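Local coordinates for uncharacterized protein (Pyrococcus horikoshii, PDB 2P8T) that is of unknown function but may bind ATP and act as an aminoacyl-tRNA ligase, at residues E14-V23 with L40-L51. Numbering follows the deposited sequence.
Sequences EYTVEDVLAV and LELGEGSVRTLL
The first and third helices of a helix-turn-helix domain, consistent with the winged type, meet here, with Tyr15 and Val23 of one segment closing on Leu50 of the other. Helices 17-23 and 44-51 cross at -68°, with their axes 11.3 Å apart. Leu50 lies at the centre. Leu50 CD1 sits over one face of the Tyr15 ring in a CH-pi contact, 4.1 Å from the ring centroid. Thr49 CG2 meets the same ring at its edge, in the plane. With CG anti to the backbone N (chi1 171°), the Leu50 side chain lies between Tyr15 and Val23; CD1 goes to Tyr15 and Val20 CG2, while Leu50 CD2 reaches Val23 CG2 at 3.6 Å. Leu40 extends the apolar layer. Leu40 CD2 presses tightly on Ala22 CB at 3.5 Å, and Leu40 CD1 touches Val23 CG2. The Tyr15 hydroxyl is hydrogen-bonded to Val198 O, near the C-terminus.

One hydrogen bond ties the backbone before the first helix to the third helix: Ser46 OG donates to Glu14 O at 2.6 Å, tilted 35° from the carbonyl plane. Thr16 and Asp19 form a capping box. Asp19 N donates to Thr16 OG1, and Thr16 N donates to Asp19 OD2 at 2.8 Å. The Asp19 carboxylate also faces both methyls of Leu42, with Asp19 OD1 3.1 Å from Leu42 CD1. OD1 makes a salt bridge to Lys177 of helix 172-187. An alanine in place of Asp19 would probably leave Thr16 N and Lys177 without this carboxylate partner and open a gap beside Leu42. Leu50, Val23 and Leu40 thus join three helices in a compact trihelical core, followed in the chain by the antiparallel strands 60-62 and 67-69, as expected for the wing of a winged helix-turn-helix.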
ATOM      1  N   GLU A  14       4.821 -10.884  15.374  1.00 36.40           N
ATOM      2  CA  GLU A  14       4.996  -9.474  15.844  1.00 36.07           C
ATOM      3  C   GLU A  14       5.037  -8.469  14.687  1.00 34.66           C
ATOM      4  O   GLU A  14       4.925  -7.260  14.911  1.00 35.56           O
ATOM      5  CB  GLU A  14       6.244  -9.320  16.718  1.00 36.78           C
ATOM      6  CG  GLU A  14       6.209 -10.064  18.047  1.00 39.70           C
ATOM      7  CD  GLU A  14       7.149  -9.460  19.096  1.00 42.46           C
ATOM      8  OE1 GLU A  14       7.270  -8.213  19.165  1.00 43.50           O
ATOM      9  OE2 GLU A  14       7.768 -10.234  19.860  1.00 43.79           O
ATOM     10  N   TYR A  15       5.228  -8.969  13.467  1.00 33.03           N
ATOM     11  CA  TYR A  15       5.060  -8.158  12.240  1.00 30.64           C
ATOM     12  C   TYR A  15       4.473  -9.016  11.130  1.00 29.58           C
ATOM     13  O   TYR A  15       4.635 -10.240  11.133  1.00 29.74           O
ATOM     14  CB  TYR A  15       6.378  -7.496  11.785  1.00 29.88           C
ATOM     15  CG  TYR A  15       7.509  -8.448  11.391  1.00 28.26           C
ATOM     16  CD1 TYR A  15       7.562  -9.033  10.124  1.00 27.12           C
ATOM     17  CD2 TYR A  15       8.556  -8.716  12.280  1.00 28.70           C
ATOM     18  CE1 TYR A  15       8.610  -9.894   9.763  1.00 26.35           C
ATOM     19  CE2 TYR A  15       9.612  -9.577  11.928  1.00 27.12           C
ATOM     20  CZ  TYR A  15       9.630 -10.160  10.675  1.00 27.39           C
ATOM     21  OH  TYR A  15      10.673 -10.988  10.335  1.00 26.44           O
ATOM     22  N   THR A  16       3.812  -8.366  10.171  1.00 28.57           N
ATOM     23  CA  THR A  16       3.092  -9.060   9.105  1.00 27.31           C
ATOM     24  C   THR A  16       3.724  -8.786   7.732  1.00 26.19           C
ATOM     25  O   THR A  16       4.568  -7.908   7.615  1.00 25.23           O
ATOM     26  CB  THR A  16       1.611  -8.612   9.084  1.00 27.38           C
ATOM     27  OG1 THR A  16       1.546  -7.228   8.721  1.00 28.94           O
ATOM     28  CG2 THR A  16       0.993  -8.759  10.482  1.00 27.83           C
ATOM     29  N   VAL A  17       3.313  -9.541   6.702  1.00 24.99           N
ATOM     30  CA  VAL A  17       3.755  -9.264   5.324  1.00 24.72           C
ATOM     31  C   VAL A  17       3.390  -7.819   4.926  1.00 24.45           C
ATOM     32  O   VAL A  17       4.130  -7.166   4.188  1.00 23.47           O
ATOM     33  CB  VAL A  17       3.220 -10.318   4.303  1.00 24.42           C
ATOM     34  CG1 VAL A  17       1.706 -10.228   4.160  1.00 24.90           C
ATOM     35  CG2 VAL A  17       3.892 -10.186   2.948  1.00 26.03           C
ATOM     36  N   GLU A  18       2.282  -7.303   5.466  1.00 23.91           N
ATOM     37  CA  GLU A  18       1.861  -5.948   5.145  1.00 24.01           C
ATOM     38  C   GLU A  18       2.840  -4.960   5.739  1.00 23.61           C
ATOM     39  O   GLU A  18       3.104  -3.934   5.144  1.00 22.29           O
ATOM     40  CB  GLU A  18       0.430  -5.662   5.639  1.00 24.70           C
ATOM     41  CG  GLU A  18      -0.653  -6.365   4.826  1.00 26.49           C
ATOM     42  CD  GLU A  18      -0.962  -7.769   5.296  1.00 29.12           C
ATOM     43  OE1 GLU A  18      -0.384  -8.194   6.322  1.00 28.86           O
ATOM     44  OE2 GLU A  18      -1.799  -8.440   4.645  1.00 28.56           O
ATOM     45  N   ASP A  19       3.385  -5.273   6.922  1.00 23.90           N
ATOM     46  CA  ASP A  19       4.421  -4.438   7.514  1.00 24.35           C
ATOM     47  C   ASP A  19       5.705  -4.482   6.673  1.00 22.89           C
ATOM     48  O   ASP A  19       6.352  -3.462   6.495  1.00 23.42           O
ATOM     49  CB  ASP A  19       4.737  -4.877   8.958  1.00 25.27           C
ATOM     50  CG  ASP A  19       3.549  -4.738   9.898  1.00 27.94           C
ATOM     51  OD1 ASP A  19       2.841  -3.692   9.863  1.00 32.26           O
ATOM     52  OD2 ASP A  19       3.333  -5.681  10.690  1.00 32.33           O
ATOM     53  N   VAL A  20       6.076  -5.661   6.180  1.00 22.13           N
ATOM     54  CA  VAL A  20       7.263  -5.803   5.312  1.00 21.67           C
ATOM     55  C   VAL A  20       7.038  -4.933   4.085  1.00 21.15           C
ATOM     56  O   VAL A  20       7.865  -4.059   3.780  1.00 21.04           O
ATOM     57  CB  VAL A  20       7.519  -7.264   4.877  1.00 21.58           C
ATOM     58  CG1 VAL A  20       8.730  -7.366   3.910  1.00 21.27           C
ATOM     59  CG2 VAL A  20       7.703  -8.191   6.104  1.00 21.62           C
ATOM     60  N   LEU A  21       5.895  -5.121   3.422  1.00 19.79           N
ATOM     61  CA  LEU A  21       5.608  -4.325   2.213  1.00 18.89           C
ATOM     62  C   LEU A  21       5.637  -2.827   2.498  1.00 18.95           C
ATOM     63  O   LEU A  21       6.238  -2.065   1.737  1.00 19.79           O
ATOM     64  CB  LEU A  21       4.290  -4.742   1.552  1.00 17.99           C
ATOM     65  CG  LEU A  21       4.204  -6.167   0.990  1.00 18.84           C
ATOM     66  CD1 LEU A  21       2.768  -6.618   0.788  1.00 18.88           C
ATOM     67  CD2 LEU A  21       5.014  -6.280  -0.289  1.00 18.27           C
ATOM     68  N   ALA A  22       5.023  -2.407   3.613  1.00 20.05           N
ATOM     69  CA  ALA A  22       5.024  -1.007   4.021  1.00 19.98           C
ATOM     70  C   ALA A  22       6.423  -0.423   4.180  1.00 20.95           C
ATOM     71  O   ALA A  22       6.686   0.687   3.709  1.00 20.50           O
ATOM     72  CB  ALA A  22       4.203  -0.798   5.303  1.00 20.18           C
ATOM     73  N   VAL A  23       7.314  -1.157   4.848  1.00 21.15           N
ATOM     74  CA  VAL A  23       8.680  -0.666   5.060  1.00 21.50           C
ATOM     75  C   VAL A  23       9.381  -0.428   3.717  1.00 21.49           C
ATOM     76  O   VAL A  23      10.026   0.594   3.521  1.00 21.68           O
ATOM     77  CB  VAL A  23       9.513  -1.639   5.964  1.00 21.46           C
ATOM     78  CG1 VAL A  23      11.006  -1.367   5.833  1.00 21.70           C
ATOM     79  CG2 VAL A  23       9.046  -1.544   7.406  1.00 22.39           C
ATOM     80  N   LEU A  40       4.449   3.368  10.706  1.00 47.95           N
ATOM     81  CA  LEU A  40       3.834   2.040  10.649  1.00 47.24           C
ATOM     82  C   LEU A  40       2.853   1.821  11.793  1.00 46.79           C
ATOM     83  O   LEU A  40       1.949   0.991  11.688  1.00 46.74           O
ATOM     84  CB  LEU A  40       4.891   0.939  10.722  1.00 47.07           C
ATOM     85  CG  LEU A  40       6.012   0.735   9.703  1.00 47.46           C
ATOM     86  CD1 LEU A  40       6.922  -0.368  10.227  1.00 47.13           C
ATOM     87  CD2 LEU A  40       5.468   0.369   8.339  1.00 46.68           C
ATOM     88  N   GLU A  41       3.056   2.555  12.889  1.00 46.57           N
ATOM     89  CA  GLU A  41       2.311   2.357  14.135  1.00 46.24           C
ATOM     90  C   GLU A  41       2.593   0.945  14.659  1.00 45.86           C
ATOM     91  O   GLU A  41       1.671   0.191  14.983  1.00 46.16           O
ATOM     92  CB  GLU A  41       0.804   2.585  13.922  1.00 46.31           C
ATOM     93  CG  GLU A  41       0.144   3.556  14.890  1.00 46.32           C
ATOM     94  CD  GLU A  41      -1.097   4.226  14.296  1.00 46.17           C
ATOM     95  OE1 GLU A  41      -2.140   3.556  14.150  1.00 45.14           O
ATOM     96  OE2 GLU A  41      -1.022   5.431  13.976  1.00 46.91           O
ATOM     97  N   LEU A  42       3.878   0.597  14.712  1.00 45.38           N
ATOM     98  CA  LEU A  42       4.333  -0.703  15.214  1.00 45.14           C
ATOM     99  C   LEU A  42       5.202  -0.548  16.456  1.00 44.66           C
ATOM    100  O   LEU A  42       5.926   0.442  16.598  1.00 44.28           O
ATOM    101  CB  LEU A  42       5.130  -1.450  14.141  1.00 45.32           C
ATOM    102  CG  LEU A  42       4.458  -2.559  13.330  1.00 45.70           C
ATOM    103  CD1 LEU A  42       3.380  -1.981  12.434  1.00 46.11           C
ATOM    104  CD2 LEU A  42       5.509  -3.323  12.511  1.00 45.39           C
ATOM    105  N   GLY A  43       5.137  -1.544  17.336  1.00 44.62           N
ATOM    106  CA  GLY A  43       5.935  -1.561  18.563  1.00 44.32           C
ATOM    107  C   GLY A  43       7.429  -1.521  18.306  1.00 44.29           C
ATOM    108  O   GLY A  43       7.891  -1.920  17.230  1.00 44.17           O
ATOM    109  N   GLU A  44       8.190  -1.037  19.289  1.00 44.02           N
ATOM    110  CA  GLU A  44       9.646  -0.955  19.160  1.00 43.87           C
ATOM    111  C   GLU A  44      10.276  -2.336  18.949  1.00 42.42           C
ATOM    112  O   GLU A  44      11.162  -2.494  18.116  1.00 42.30           O
ATOM    113  CB  GLU A  44      10.274  -0.258  20.369  1.00 44.09           C
ATOM    114  CG  GLU A  44      11.729   0.157  20.123  1.00 45.80           C
ATOM    115  CD  GLU A  44      12.369   0.847  21.313  1.00 46.31           C
ATOM    116  OE1 GLU A  44      12.152   0.397  22.465  1.00 49.84           O
ATOM    117  OE2 GLU A  44      13.109   1.838  21.089  1.00 49.79           O
ATOM    118  N   GLY A  45       9.800  -3.330  19.697  1.00 41.17           N
ATOM    119  CA  GLY A  45      10.286  -4.700  19.557  1.00 38.83           C
ATOM    120  C   GLY A  45      10.035  -5.237  18.163  1.00 37.44           C
ATOM    121  O   GLY A  45      10.915  -5.844  17.558  1.00 36.73           O
ATOM    122  N   SER A  46       8.824  -4.996  17.667  1.00 36.17           N
ATOM    123  CA  SER A  46       8.394  -5.403  16.327  1.00 35.08           C
ATOM    124  C   SER A  46       9.183  -4.733  15.191  1.00 33.69           C
ATOM    125  O   SER A  46       9.607  -5.406  14.256  1.00 32.99           O
ATOM    126  CB  SER A  46       6.898  -5.139  16.158  1.00 35.40           C
ATOM    127  OG  SER A  46       6.144  -6.085  16.899  1.00 36.70           O
ATOM    128  N   VAL A  47       9.362  -3.418  15.275  1.00 32.49           N
ATOM    129  CA  VAL A  47      10.158  -2.693  14.283  1.00 31.78           C
ATOM    130  C   VAL A  47      11.623  -3.143  14.312  1.00 30.86           C
ATOM    131  O   VAL A  47      12.230  -3.339  13.267  1.00 30.34           O
ATOM    132  CB  VAL A  47      10.061  -1.152  14.451  1.00 31.71           C
ATOM    133  CG1 VAL A  47      11.064  -0.430  13.534  1.00 31.39           C
ATOM    134  CG2 VAL A  47       8.663  -0.678  14.155  1.00 32.25           C
ATOM    135  N   ARG A  48      12.185  -3.295  15.509  1.00 29.97           N
ATOM    136  CA  ARG A  48      13.575  -3.726  15.651  1.00 28.82           C
ATOM    137  C   ARG A  48      13.792  -5.061  14.972  1.00 26.70           C
ATOM    138  O   ARG A  48      14.764  -5.235  14.229  1.00 26.73           O
ATOM    139  CB  ARG A  48      13.963  -3.835  17.129  1.00 28.98           C
ATOM    140  CG  ARG A  48      14.509  -2.562  17.728  1.00 33.74           C
ATOM    141  CD  ARG A  48      16.011  -2.720  18.008  1.00 38.63           C
ATOM    142  NE  ARG A  48      16.664  -1.500  18.491  1.00 43.02           N
ATOM    143  CZ  ARG A  48      16.369  -0.860  19.623  1.00 44.69           C
ATOM    144  NH1 ARG A  48      15.401  -1.294  20.421  1.00 46.66           N
ATOM    145  NH2 ARG A  48      17.039   0.238  19.948  1.00 46.12           N
ATOM    146  N   THR A  49      12.880  -5.996  15.222  1.00 24.69           N
ATOM    147  CA  THR A  49      12.999  -7.343  14.703  1.00 23.41           C
ATOM    148  C   THR A  49      12.831  -7.365  13.189  1.00 22.26           C
ATOM    149  O   THR A  49      13.581  -8.034  12.485  1.00 20.80           O
ATOM    150  CB  THR A  49      11.968  -8.283  15.366  1.00 23.56           C
ATOM    151  OG1 THR A  49      12.238  -8.335  16.779  1.00 24.63           O
ATOM    152  CG2 THR A  49      12.069  -9.659  14.794  1.00 24.02           C
ATOM    153  N   LEU A  50      11.835  -6.626  12.711  1.00 21.59           N
ATOM    154  CA  LEU A  50      11.614  -6.474  11.282  1.00 20.81           C
ATOM    155  C   LEU A  50      12.860  -5.924  10.582  1.00 20.40           C
ATOM    156  O   LEU A  50      13.294  -6.516   9.597  1.00 20.45           O
ATOM    157  CB  LEU A  50      10.379  -5.596  11.015  1.00 20.80           C
ATOM    158  CG  LEU A  50      10.119  -5.167   9.575  1.00 21.64           C
ATOM    159  CD1 LEU A  50      10.081  -6.343   8.633  1.00 22.49           C
ATOM    160  CD2 LEU A  50       8.804  -4.376   9.546  1.00 22.06           C
ATOM    161  N   LEU A  51      13.440  -4.839  11.099  1.00 20.10           N
ATOM    162  CA  LEU A  51      14.640  -4.224  10.486  1.00 20.35           C
ATOM    163  C   LEU A  51      15.860  -5.140  10.561  1.00 20.57           C
ATOM    164  O   LEU A  51      16.666  -5.211   9.624  1.00 19.49           O
ATOM    165  CB  LEU A  51      14.938  -2.850  11.083  1.00 21.54           C
ATOM    166  CG  LEU A  51      13.887  -1.752  10.860  1.00 22.30           C
ATOM    167  CD1 LEU A  51      14.341  -0.469  11.489  1.00 24.73           C
ATOM    168  CD2 LEU A  51      13.600  -1.524   9.381  1.00 24.02           C
TER